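Side-chain contacts in N-acetyltransferase (Trypanosoma brucei, PDB 3I3G), which probably transfers an acetyl group from acetyl-CoA to D-glucosamine 6-phosphate, an early step in making UDP-N-acetylglucosamine: residues 33-38 with 42-47; 57-62 with 80-85; 113-118 with 146-151; 134-139 with 154-159. All blocks are in the same frame, centred on the assembly; numbering follows the deposited sequence.

Contact 1 of 4, residues 33-38 with 42-47; sequences SHLELL and TEAPPL
L35 and A44 meet where helix 31-38 of this GNAT-family fold faces the loop that leads from it to helix 49-61. The touch is between methyl groups: L35 CD1 lies 3.7 Å from A44 CB. The other branch of L35 turns to the later part of the loop. L35 CD2 sits 4.1 Å from L47 CB, and 3.8 Å from L47 N, beside the peptide that joins P46 to L47. It also approaches P45 O. The two branches of one leucine thus bear on two different places along the loop. The first torsion of L35 (chi1 177°) turns CG away from its own backbone N and extends the side chain outward from the helix toward the loop.

Polar links flank this apolar patch. T42 N donates to L38 O over 3.1 Å. This bond ties the start of the 42-47 segment to the 33-38 segment. L38 adds buried surface, and its side chain also packs on V103 of strand 96-104 and lies over a face of the H34 ring.

Further out, L35 and L47 both rest on L52 of helix 49-61, so the two helices and the loop share one apolar contact. The second subunit covers much of the loop: its F89 packs on L47 and its T90 on T42, while E43 makes backbone hydrogen bonds to that chain. Between helix and loop, one water donates to both backbones, 2.8 Å from L35 O and 3.0 Å from A44 O.

Contact 2 of 4, residues 57-62 with 80-85; sequences DMRRRA and SASLMI
The side chain of R59 leaves helix 49-61 with CG anti to the carbonyl carbon (chi1 -73°) and then bends at chi3 (63°), which carries its guanidinium across to S82 on strand 76-86. S82 answers with OG anti to its own carbonyl carbon (chi1 -66°), and its CB points at the helix. The groups meet at one place. R59 NH1 lies 2.9 Å from S82 OG, with the hydroxyl at the edge of the guanidinium and near its plane. S82 CB is in that plane too, 3.5 Å from NH1. The N-H direction is poor for a bond, so this pair is a close polar contact rather than a hydrogen bond.

The stronger partners lie elsewhere. S82 OG is hydrogen-bonded to T66 OG1 on the adjacent strand 65-71, and R59 NH1 makes a weak hydrogen bond to the same T66 oxygen. R59 NH2 donates to P87 O of the second subunit. The buried guanidinium thus finds polar partners in both chains: T66 of its own sheet, weakly, and P87 of the second subunit. F89 of that subunit also packs on R59. S82 is buried as well.

A buried arginine bridges here from helix 49-61 to the central mixed sheet of the GNAT fold and on to the dimer interface.

Contact 3 of 4, residues 113-118 with 146-151; sequences LGKALI and EKLGFR
L148, next to G149 in the chain, points toward helix 113-127. Its CB starts a side chain with CG anti to the carbonyl carbon (chi1 -64°), and the fork at CG sends one methyl to each of two residues. CD1 goes to I118, 3.8 Å from I118 CG2 and equally near I118 CB; these two side chains cross at about a right angle. CD2 goes one turn back along the helix to K115, 3.8 Å from K115 CG and 3.9 Å from K115 CB. The lysine contributes only the aliphatic base of its chain here.

I118 CG2 has a second neighbour, F150 CE2 at 3.7 Å, approaching the ring obliquely. The same isoleucine reaches I99 and V102 of strand 96-104, and Y145 touches both I118 and F150.

Between L148 and F150 the chain turns at G149, whose positive phi (112°) belongs to a Schellman motif closing the helix. The turn lets residues two apart face the same isoleucine. The contact is wholly apolar between side chains, so it rests on shape and burial, running from the exposed K115, past the partly exposed L148, to the buried I118 and F150.

Contact 4 of 4, residues 134-139 with 154-159; sequences ILDSSE and ERQMRL
D136 on strand 132-137 and Q156 on strand 151-160 come closest in backbone, their CA atoms 6.9 Å apart, and both CB atoms point across the gap. One side-chain bond joins them. Q156 NE2 donates to D136 OD2 over 2.7 Å, but the bond is bent, with an N-H...O angle of 131°. The amide comes from above the carboxylate, since the nitrogen stands 55° out of its plane. The acceptor is in turn tilted from the amide plane. The two flat groups are turned 72° against each other. CG of Q156 is anti to its backbone N and the chain beyond is extended, which carries NE2 to OD2. Q156 CG also passes 3.6 Å from D136 OD2, and Q156 CB lies 3.9 Å from D136 OD1.

The setting is the end of the GNAT sheet at the dimer interface. Residues of both segments pair in antiparallel ladders with strands of the second subunit, so the sheet runs on from chain to chain. Q156 OE1 accepts a hydrogen bond from E154 N of the second subunit, which gives the amide a partner at each end. D136 OD1 lies close to D136 OD1 of the second subunit.

Contacts 1 and 2 follow each other along the chain, with centres about 16 Å apart, and are joined where H34 NE2 lies 2.8 Å from S80 OG, probably a hydrogen bond. Contact 2 meets contact 3 through strand 76-86: A81 CB is 3.9 Å from L117 CB, on helix 113-127. These two lie on opposite sides of the chain's centre. The segments of contacts 3 and 4 alternate along the chain, and the two contacts touch where F150 CE1 packs 3.9 Å from L135 CD2. Contact 4 comes no nearer to contact 1 or 2 than about 7 Å between nearest atoms. All four contacts reach the second subunit.

Contact 1 of 4, residues 33-38 with 42-47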
loop_
_atom_site.group_PDB
_atom_site.type_symbol
_atom_site.label_atom_id
_atom_site.label_comp_id
_atom_site.label_asym_id
_atom_site.label_seq_id
_atom_site.Cartn_x
_atom_site.Cartn_y
_atom_site.Cartn_z
ATOM N N SER A 33 19.873 4.139 13.175
ATOM C CA SER A 33 19.851 5.545 12.787
ATOM C C SER A 33 18.581 5.853 12.004
ATOM O O SER A 33 18.022 6.946 12.100
ATOM C CB SER A 33 21.083 5.888 11.948
ATOM O OG SER A 33 21.102 7.264 11.616
ATOM N N HIS A 34 18.132 4.872 11.228
ATOM C CA HIS A 34 16.925 5.003 10.425
ATOM C C HIS A 34 15.691 5.176 11.311
ATOM O O HIS A 34 14.826 6.008 11.030
ATOM C CB HIS A 34 16.772 3.776 9.521
ATOM C CG HIS A 34 15.630 3.869 8.557
ATOM N ND1 HIS A 34 14.519 3.058 8.640
ATOM C CD2 HIS A 34 15.431 4.672 7.486
ATOM C CE1 HIS A 34 13.683 3.359 7.664
ATOM N NE2 HIS A 34 14.212 4.335 6.949
ATOM N N LEU A 35 15.619 4.394 12.384
ATOM C CA LEU A 35 14.495 4.474 13.310
ATOM C C LEU A 35 14.422 5.855 13.951
ATOM O O LEU A 35 13.338 6.404 14.155
ATOM C CB LEU A 35 14.611 3.400 14.396
ATOM C CG LEU A 35 13.538 3.421 15.486
ATOM C CD1 LEU A 35 12.150 3.292 14.878
ATOM C CD2 LEU A 35 13.784 2.319 16.504
ATOM N N GLU A 36 15.586 6.410 14.268
ATOM C CA GLU A 36 15.669 7.740 14.858
ATOM C C GLU A 36 15.085 8.780 13.907
ATOM O O GLU A 36 14.327 9.661 14.317
ATOM C CB GLU A 36 17.123 8.076 15.192
ATOM C CG GLU A 36 17.314 9.393 15.922
ATOM C CD GLU A 36 18.724 9.555 16.453
ATOM O OE1 GLU A 36 19.052 10.651 16.951
ATOM O OE2 GLU A 36 19.503 8.582 16.373
ATOM N N LEU A 37 15.439 8.667 12.631
ATOM C CA LEU A 37 14.907 9.557 11.607
ATOM C C LEU A 37 13.386 9.468 11.545
ATOM O O LEU A 37 12.695 10.488 11.534
ATOM C CB LEU A 37 15.503 9.214 10.240
ATOM C CG LEU A 37 14.960 9.991 9.038
ATOM C CD1 LEU A 37 15.347 11.458 9.125
ATOM C CD2 LEU A 37 15.464 9.385 7.741
ATOM N N LEU A 38 12.868 8.246 11.504
ATOM C CA LEU A 38 11.426 8.032 11.415
ATOM C C LEU A 38 10.695 8.675 12.591
ATOM O O LEU A 38 9.495 8.939 12.516
ATOM C CB LEU A 38 11.103 6.538 11.330
ATOM C CG LEU A 38 11.555 5.824 10.053
ATOM C CD1 LEU A 38 11.325 4.322 10.158
ATOM C CD2 LEU A 38 10.843 6.391 8.837
ATOM N N THR A 42 6.555 10.021 12.818
ATOM C CA THR A 42 5.521 9.463 13.677
ATOM C C THR A 42 6.114 8.797 14.913
ATOM O O THR A 42 7.331 8.779 15.102
ATOM C CB THR A 42 4.654 8.440 12.915
ATOM O OG1 THR A 42 3.521 8.075 13.713
ATOM C CG2 THR A 42 5.459 7.195 12.584
ATOM N N GLU A 43 5.239 8.259 15.752
ATOM C CA GLU A 43 5.647 7.568 16.965
ATOM C C GLU A 43 6.633 6.451 16.631
ATOM O O GLU A 43 6.322 5.556 15.846
ATOM C CB GLU A 43 4.414 6.998 17.665
ATOM C CG GLU A 43 4.634 6.586 19.103
ATOM C CD GLU A 43 3.340 6.207 19.794
ATOM O OE1 GLU A 43 2.258 6.545 19.266
ATOM O OE2 GLU A 43 3.405 5.573 20.865
ATOM N N ALA A 44 7.823 6.509 17.224
ATOM C CA ALA A 44 8.864 5.523 16.941
ATOM C C ALA A 44 9.640 5.120 18.191
ATOM O O ALA A 44 10.829 5.420 18.311
ATOM C CB ALA A 44 9.815 6.048 15.870
ATOM N N PRO A 45 8.970 4.430 19.124
ATOM C CA PRO A 45 9.602 3.958 20.355
ATOM C C PRO A 45 10.801 3.064 20.061
ATOM O O PRO A 45 10.878 2.469 18.985
ATOM C CB PRO A 45 8.491 3.153 21.042
ATOM C CG PRO A 45 7.483 2.874 19.975
ATOM C CD PRO A 45 7.553 4.042 19.049
ATOM N N PRO A 46 11.733 2.966 21.018
ATOM C CA PRO A 46 12.974 2.217 20.845
ATOM C C PRO A 46 12.750 0.753 20.476
ATOM O O PRO A 46 11.805 0.123 20.954
ATOM C CB PRO A 46 13.636 2.312 22.224
ATOM C CG PRO A 46 13.066 3.542 22.835
ATOM C CD PRO A 46 11.652 3.604 22.344
ATOM N N LEU A 47 13.626 0.230 19.627
ATOM C CA LEU A 47 13.634 -1.185 19.283
ATOM C C LEU A 47 15.070 -1.692 19.303
ATOM O O LEU A 47 15.999 -0.955 18.977
ATOM C CB LEU A 47 13.017 -1.410 17.901
ATOM C CG LEU A 47 11.512 -1.169 17.761
ATOM C CD1 LEU A 47 11.101 -1.183 16.296
ATOM C CD2 LEU A 47 10.722 -2.201 18.555
HETATM O O HOH W 1 12.807 7.053 16.787
#

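Contact 2 of 4, residues 57-62 with 80-85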
loop_
_atom_site.group_PDB
_atom_site.type_symbol
_atom_site.label_atom_id
_atom_site.label_comp_id
_atom_site.label_asym_id
_atom_site.label_seq_id
_atom_site.Cartn_x
_atom_site.Cartn_y
_atom_site.Cartn_z
ATOM N N ASP A 57 13.665 -7.599 7.647
ATOM C CA ASP A 57 13.474 -8.860 6.942
ATOM C C ASP A 57 12.052 -9.017 6.425
ATOM O O ASP A 57 11.840 -9.340 5.256
ATOM C CB ASP A 57 13.820 -10.043 7.842
ATOM C CG ASP A 57 15.117 -10.702 7.451
ATOM O OD1 ASP A 57 16.185 -10.090 7.661
ATOM O OD2 ASP A 57 15.067 -11.836 6.927
ATOM N N MET A 58 11.112 -8.774 7.290
ATOM C CA MET A 58 9.721 -8.927 6.956
ATOM C C MET A 58 9.398 -7.974 5.800
ATOM O O MET A 58 8.720 -8.337 4.900
ATOM C CB MET A 58 8.855 -8.679 8.146
ATOM C CG MET A 58 9.020 -9.647 9.249
ATOM S SD MET A 58 8.418 -11.288 8.822
ATOM C CE MET A 58 9.729 -11.935 7.966
ATOM N N ARG A 59 9.926 -6.770 5.848
ATOM C CA ARG A 59 9.676 -5.759 4.826
ATOM C C ARG A 59 10.234 -6.172 3.465
ATOM O O ARG A 59 9.571 -6.001 2.441
ATOM C CB ARG A 59 10.229 -4.396 5.260
ATOM C CG ARG A 59 9.413 -3.734 6.363
ATOM C CD ARG A 59 10.103 -2.500 6.931
ATOM N NE ARG A 59 10.273 -1.445 5.936
ATOM C CZ ARG A 59 9.346 -0.541 5.635
ATOM N NH1 ARG A 59 9.593 0.384 4.717
ATOM N NH2 ARG A 59 8.168 -0.563 6.244
ATOM N N ARG A 60 11.444 -6.721 3.453
ATOM C CA ARG A 60 12.023 -7.225 2.210
ATOM C C ARG A 60 11.182 -8.367 1.654
ATOM O O ARG A 60 11.011 -8.492 0.441
ATOM C CB ARG A 60 13.465 -7.691 2.420
ATOM C CG ARG A 60 14.487 -6.567 2.445
ATOM C CD ARG A 60 15.904 -7.118 2.334
ATOM N NE ARG A 60 16.152 -8.178 3.306
ATOM C CZ ARG A 60 16.545 -7.964 4.556
ATOM N NH1 ARG A 60 16.736 -6.726 4.987
ATOM N NH2 ARG A 60 16.745 -8.989 5.375
ATOM N N ARG A 61 10.659 -9.197 2.552
ATOM C CA ARG A 61 9.796 -10.308 2.169
ATOM C C ARG A 61 8.532 -9.804 1.483
ATOM O O ARG A 61 7.970 -10.478 0.619
ATOM C CB ARG A 61 9.419 -11.137 3.398
ATOM C CG ARG A 61 10.565 -11.947 3.974
ATOM C CD ARG A 61 11.075 -12.950 2.957
ATOM N NE ARG A 61 11.947 -13.952 3.558
ATOM C CZ ARG A 61 12.427 -15.006 2.907
ATOM N NH1 ARG A 61 12.117 -15.195 1.632
ATOM N NH2 ARG A 61 13.214 -15.873 3.529
ATOM N N ALA A 62 8.091 -8.616 1.880
ATOM C CA ALA A 62 6.901 -8.004 1.302
ATOM C C ALA A 62 7.237 -7.261 0.013
ATOM O O ALA A 62 6.372 -6.629 -0.594
ATOM C CB ALA A 62 6.248 -7.066 2.307
ATOM N N SER A 80 14.656 9.265 4.081
ATOM C CA SER A 80 14.144 7.943 3.752
ATOM C C SER A 80 12.808 7.999 3.020
ATOM O O SER A 80 11.990 8.890 3.256
ATOM C CB SER A 80 14.003 7.091 5.014
ATOM O OG SER A 80 13.549 5.784 4.697
ATOM N N ALA A 81 12.601 7.033 2.134
ATOM C CA ALA A 81 11.335 6.866 1.432
ATOM C C ALA A 81 11.225 5.416 0.979
ATOM O O ALA A 81 12.193 4.843 0.484
ATOM C CB ALA A 81 11.256 7.806 0.243
ATOM N N SER A 82 10.050 4.822 1.157
ATOM C CA SER A 82 9.863 3.410 0.834
ATOM C C SER A 82 8.908 3.209 -0.338
ATOM O O SER A 82 8.014 4.022 -0.570
ATOM C CB SER A 82 9.372 2.637 2.059
ATOM O OG SER A 82 10.361 2.616 3.075
ATOM N N LEU A 83 9.108 2.118 -1.071
ATOM C CA LEU A 83 8.304 1.828 -2.251
ATOM C C LEU A 83 7.768 0.400 -2.229
ATOM O O LEU A 83 8.518 -0.555 -2.032
ATOM C CB LEU A 83 9.125 2.052 -3.523
ATOM C CG LEU A 83 8.419 1.732 -4.840
ATOM C CD1 LEU A 83 7.216 2.641 -5.034
ATOM C CD2 LEU A 83 9.379 1.848 -6.018
ATOM N N MET A 84 6.462 0.268 -2.431
ATOM C CA MET A 84 5.825 -1.038 -2.518
ATOM C C MET A 84 5.176 -1.180 -3.887
ATOM O O MET A 84 4.214 -0.482 -4.199
ATOM C CB MET A 84 4.770 -1.194 -1.423
ATOM C CG MET A 84 5.277 -0.913 -0.018
ATOM S SD MET A 84 3.994 -1.109 1.234
ATOM C CE MET A 84 2.722 -0.021 0.595
ATOM N N ILE A 85 5.713 -2.074 -4.709
ATOM C CA ILE A 85 5.175 -2.285 -6.048
ATOM C C ILE A 85 4.154 -3.418 -6.058
ATOM O O ILE A 85 4.489 -4.576 -5.807
ATOM C CB ILE A 85 6.287 -2.557 -7.074
ATOM C CG1 ILE A 85 7.203 -1.336 -7.190
ATOM C CG2 ILE A 85 5.686 -2.904 -8.426
ATOM C CD1 ILE A 85 8.295 -1.478 -8.233
#

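Contact 3 of 4, residues 113-118 with 146-151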
loop_
_atom_site.group_PDB
_atom_site.type_symbol
_atom_site.label_atom_id
_atom_site.label_comp_id
_atom_site.label_asym_id
_atom_site.label_seq_id
_atom_site.Cartn_x
_atom_site.Cartn_y
_atom_site.Cartn_z
ATOM N N LEU A 113 16.328 16.864 -0.409
ATOM C CA LEU A 113 16.355 15.414 -0.327
ATOM C C LEU A 113 14.992 14.794 -0.645
ATOM O O LEU A 113 14.924 13.764 -1.214
ATOM C CB LEU A 113 16.820 14.929 1.030
ATOM C CG LEU A 113 18.153 15.471 1.559
ATOM C CD1 LEU A 113 18.603 14.739 2.740
ATOM C CD2 LEU A 113 19.131 15.516 0.530
ATOM N N GLY A 114 13.936 15.463 -0.228
ATOM C CA GLY A 114 12.591 14.959 -0.483
ATOM C C GLY A 114 12.350 14.728 -1.962
ATOM O O GLY A 114 11.937 13.642 -2.374
ATOM N N LYS A 115 12.610 15.755 -2.763
ATOM C CA LYS A 115 12.449 15.660 -4.210
ATOM C C LYS A 115 13.271 14.511 -4.786
ATOM O O LYS A 115 12.772 13.718 -5.584
ATOM C CB LYS A 115 12.850 16.978 -4.875
ATOM C CG LYS A 115 12.868 16.935 -6.395
ATOM C CD LYS A 115 13.105 18.321 -6.976
ATOM C CE LYS A 115 13.186 18.285 -8.493
ATOM N NZ LYS A 115 11.846 18.414 -9.129
ATOM N N ALA A 116 14.532 14.428 -4.378
ATOM C CA ALA A 116 15.431 13.393 -4.878
ATOM C C ALA A 116 14.899 11.996 -4.565
ATOM O O ALA A 116 14.895 11.116 -5.424
ATOM C CB ALA A 116 16.826 13.576 -4.299
ATOM N N LEU A 117 14.454 11.801 -3.328
ATOM C CA LEU A 117 13.912 10.514 -2.904
ATOM C C LEU A 117 12.686 10.123 -3.724
ATOM O O LEU A 117 12.611 9.014 -4.254
ATOM C CB LEU A 117 13.565 10.544 -1.414
ATOM C CG LEU A 117 14.748 10.457 -0.446
ATOM C CD1 LEU A 117 14.328 10.840 0.966
ATOM C CD2 LEU A 117 15.352 9.064 -0.470
ATOM N N ILE A 118 11.727 11.037 -3.827
ATOM C CA ILE A 118 10.496 10.772 -4.566
ATOM C C ILE A 118 10.770 10.454 -6.036
ATOM O O ILE A 118 10.248 9.481 -6.577
ATOM C CB ILE A 118 9.510 11.950 -4.469
ATOM C CG1 ILE A 118 9.102 12.182 -3.012
ATOM C CG2 ILE A 118 8.286 11.691 -5.333
ATOM C CD1 ILE A 118 8.441 10.982 -2.357
ATOM N N GLU A 146 2.444 18.410 -4.669
ATOM C CA GLU A 146 1.830 19.049 -5.827
ATOM C C GLU A 146 2.874 19.734 -6.706
ATOM O O GLU A 146 2.709 19.826 -7.922
ATOM C CB GLU A 146 0.738 20.035 -5.397
ATOM C CG GLU A 146 1.202 21.132 -4.455
ATOM C CD GLU A 146 0.048 21.963 -3.922
ATOM O OE1 GLU A 146 0.214 23.191 -3.772
ATOM O OE2 GLU A 146 -1.030 21.387 -3.658
ATOM N N LYS A 147 3.954 20.207 -6.092
ATOM C CA LYS A 147 5.023 20.846 -6.852
ATOM C C LYS A 147 5.842 19.814 -7.621
ATOM O O LYS A 147 6.444 20.126 -8.647
ATOM C CB LYS A 147 5.935 21.675 -5.945
ATOM C CG LYS A 147 7.051 22.381 -6.703
ATOM C CD LYS A 147 7.828 23.342 -5.820
ATOM C CE LYS A 147 8.872 24.092 -6.635
ATOM N NZ LYS A 147 9.639 25.070 -5.815
ATOM N N LEU A 148 5.857 18.582 -7.119
ATOM C CA LEU A 148 6.585 17.502 -7.776
ATOM C C LEU A 148 5.821 16.969 -8.983
ATOM O O LEU A 148 6.359 16.199 -9.777
ATOM C CB LEU A 148 6.868 16.365 -6.791
ATOM C CG LEU A 148 7.781 16.689 -5.607
ATOM C CD1 LEU A 148 8.005 15.452 -4.753
ATOM C CD2 LEU A 148 9.107 17.259 -6.088
ATOM N N GLY A 149 4.564 17.378 -9.118
ATOM C CA GLY A 149 3.741 16.941 -10.239
ATOM C C GLY A 149 2.601 16.036 -9.819
ATOM O O GLY A 149 1.749 15.680 -10.633
ATOM N N PHE A 150 2.587 15.656 -8.547
ATOM C CA PHE A 150 1.493 14.859 -8.007
ATOM C C PHE A 150 0.242 15.716 -7.889
ATOM O O PHE A 150 0.325 16.922 -7.660
ATOM C CB PHE A 150 1.858 14.294 -6.634
ATOM C CG PHE A 150 2.823 13.144 -6.685
ATOM C CD1 PHE A 150 2.382 11.845 -6.502
ATOM C CD2 PHE A 150 4.170 13.363 -6.913
ATOM C CE1 PHE A 150 3.267 10.784 -6.545
ATOM C CE2 PHE A 150 5.060 12.306 -6.958
ATOM C CZ PHE A 150 4.608 11.015 -6.774
ATOM N N ARG A 151 -0.918 15.092 -8.044
ATOM C CA ARG A 151 -2.175 15.809 -7.903
ATOM C C ARG A 151 -3.047 15.153 -6.845
ATOM O O ARG A 151 -3.020 13.934 -6.670
ATOM C CB ARG A 151 -2.916 15.866 -9.237
ATOM C CG ARG A 151 -3.391 14.518 -9.725
ATOM C CD ARG A 151 -4.022 14.626 -11.096
ATOM N NE ARG A 151 -4.592 13.351 -11.514
ATOM C CZ ARG A 151 -3.872 12.327 -11.957
ATOM N NH1 ARG A 151 -2.552 12.429 -12.036
ATOM N NH2 ARG A 151 -4.471 11.203 -12.317
#

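Contact 4 of 4, residues 134-139 with 154-159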
loop_
_atom_site.group_PDB
_atom_site.type_symbol
_atom_site.label_atom_id
_atom_site.label_comp_id
_atom_site.label_asym_id
_atom_site.label_seq_id
_atom_site.Cartn_x
_atom_site.Cartn_y
_atom_site.Cartn_z
ATOM N N ILE A 134 1.248 6.244 -6.269
ATOM C CA ILE A 134 0.347 6.872 -5.313
ATOM C C ILE A 134 0.943 6.899 -3.913
ATOM O O ILE A 134 1.792 6.076 -3.570
ATOM C CB ILE A 134 -1.019 6.164 -5.266
ATOM C CG1 ILE A 134 -0.842 4.683 -4.929
ATOM C CG2 ILE A 134 -1.751 6.333 -6.589
ATOM C CD1 ILE A 134 -2.146 3.932 -4.765
ATOM N N LEU A 135 0.490 7.856 -3.113
ATOM C CA LEU A 135 0.946 7.996 -1.741
ATOM C C LEU A 135 -0.061 8.820 -0.949
ATOM O O LEU A 135 -0.877 9.537 -1.527
ATOM C CB LEU A 135 2.329 8.651 -1.702
ATOM C CG LEU A 135 2.462 10.029 -2.355
ATOM C CD1 LEU A 135 1.903 11.110 -1.446
ATOM C CD2 LEU A 135 3.911 10.320 -2.692
ATOM N N ASP A 136 -0.012 8.705 0.373
ATOM C CA ASP A 136 -0.897 9.476 1.234
ATOM C C ASP A 136 -0.136 10.628 1.871
ATOM O O ASP A 136 0.903 10.426 2.495
ATOM C CB ASP A 136 -1.517 8.584 2.310
ATOM C CG ASP A 136 -2.483 7.570 1.738
ATOM O OD1 ASP A 136 -3.164 7.892 0.740
ATOM O OD2 ASP A 136 -2.566 6.451 2.287
ATOM N N SER A 137 -0.659 11.837 1.709
ATOM C CA SER A 137 0.015 13.023 2.212
ATOM C C SER A 137 -0.795 13.738 3.281
ATOM O O SER A 137 -2.016 13.847 3.181
ATOM C CB SER A 137 0.316 13.989 1.066
ATOM O OG SER A 137 0.772 15.235 1.563
ATOM N N SER A 138 -0.103 14.223 4.305
ATOM C CA SER A 138 -0.722 15.090 5.290
ATOM C C SER A 138 -1.024 16.418 4.613
ATOM O O SER A 138 -0.563 16.670 3.500
ATOM C CB SER A 138 0.217 15.309 6.475
ATOM O OG SER A 138 1.417 15.938 6.061
ATOM N N GLU A 139 -1.800 17.266 5.277
ATOM C CA GLU A 139 -2.110 18.575 4.724
ATOM C C GLU A 139 -0.840 19.413 4.626
ATOM O O GLU A 139 -0.687 20.226 3.717
ATOM C CB GLU A 139 -3.152 19.292 5.583
ATOM C CG GLU A 139 -3.710 20.551 4.943
ATOM C CD GLU A 139 -4.787 21.204 5.785
ATOM O OE1 GLU A 139 -4.847 20.920 6.999
ATOM O OE2 GLU A 139 -5.572 22.001 5.232
ATOM N N GLU A 154 -8.001 10.688 -4.399
ATOM C CA GLU A 154 -8.974 10.188 -3.436
ATOM C C GLU A 154 -8.551 10.463 -1.996
ATOM O O GLU A 154 -7.419 10.870 -1.737
ATOM C CB GLU A 154 -9.224 8.696 -3.652
ATOM C CG GLU A 154 -9.802 8.379 -5.018
ATOM C CD GLU A 154 -10.278 6.949 -5.134
ATOM O OE1 GLU A 154 -9.683 6.068 -4.477
ATOM O OE2 GLU A 154 -11.247 6.707 -5.883
ATOM N N ARG A 155 -9.473 10.243 -1.065
ATOM C CA ARG A 155 -9.227 10.520 0.343
ATOM C C ARG A 155 -8.870 9.248 1.104
ATOM O O ARG A 155 -9.478 8.198 0.895
ATOM C CB ARG A 155 -10.457 11.171 0.976
ATOM C CG ARG A 155 -10.253 11.612 2.414
ATOM C CD ARG A 155 -9.230 12.729 2.498
ATOM N NE ARG A 155 -9.099 13.248 3.856
ATOM C CZ ARG A 155 -9.884 14.189 4.371
ATOM N NH1 ARG A 155 -9.697 14.605 5.615
ATOM N NH2 ARG A 155 -10.857 14.712 3.640
ATOM N N GLN A 156 -7.886 9.349 1.991
ATOM C CA GLN A 156 -7.494 8.212 2.814
ATOM C C GLN A 156 -8.442 8.041 3.993
ATOM O O GLN A 156 -8.631 8.962 4.788
ATOM C CB GLN A 156 -6.065 8.380 3.334
ATOM C CG GLN A 156 -5.559 7.171 4.110
ATOM C CD GLN A 156 -4.414 7.507 5.042
ATOM O OE1 GLN A 156 -4.560 8.317 5.958
ATOM N NE2 GLN A 156 -3.267 6.875 4.821
ATOM N N MET A 157 -9.038 6.857 4.097
ATOM C CA MET A 157 -9.888 6.524 5.230
ATOM C C MET A 157 -9.113 5.634 6.195
ATOM O O MET A 157 -8.433 4.696 5.775
ATOM C CB MET A 157 -11.164 5.824 4.762
ATOM C CG MET A 157 -11.956 6.613 3.731
ATOM S SD MET A 157 -12.433 8.249 4.323
ATOM C CE MET A 157 -13.577 7.813 5.632
ATOM N N ARG A 158 -9.213 5.933 7.486
ATOM C CA ARG A 158 -8.417 5.236 8.490
ATOM C C ARG A 158 -9.253 4.652 9.624
ATOM O O ARG A 158 -10.150 5.308 10.154
ATOM C CB ARG A 158 -7.350 6.172 9.064
ATOM C CG ARG A 158 -6.609 5.605 10.260
ATOM C CD ARG A 158 -5.479 6.523 10.691
ATOM N NE ARG A 158 -4.792 6.022 11.877
ATOM C CZ ARG A 158 -3.650 6.518 12.342
ATOM N NH1 ARG A 158 -3.095 6.002 13.430
ATOM N NH2 ARG A 158 -3.061 7.527 11.716
ATOM N N LEU A 159 -8.945 3.413 9.991
ATOM C CA LEU A 159 -9.598 2.752 11.113
ATOM C C LEU A 159 -8.553 2.240 12.096
ATOM O O LEU A 159 -7.747 1.375 11.759
ATOM C CB LEU A 159 -10.465 1.589 10.624
ATOM C CG LEU A 159 -11.113 0.728 11.712
ATOM C CD1 LEU A 159 -12.061 1.556 12.562
ATOM C CD2 LEU A 159 -11.841 -0.460 11.106
#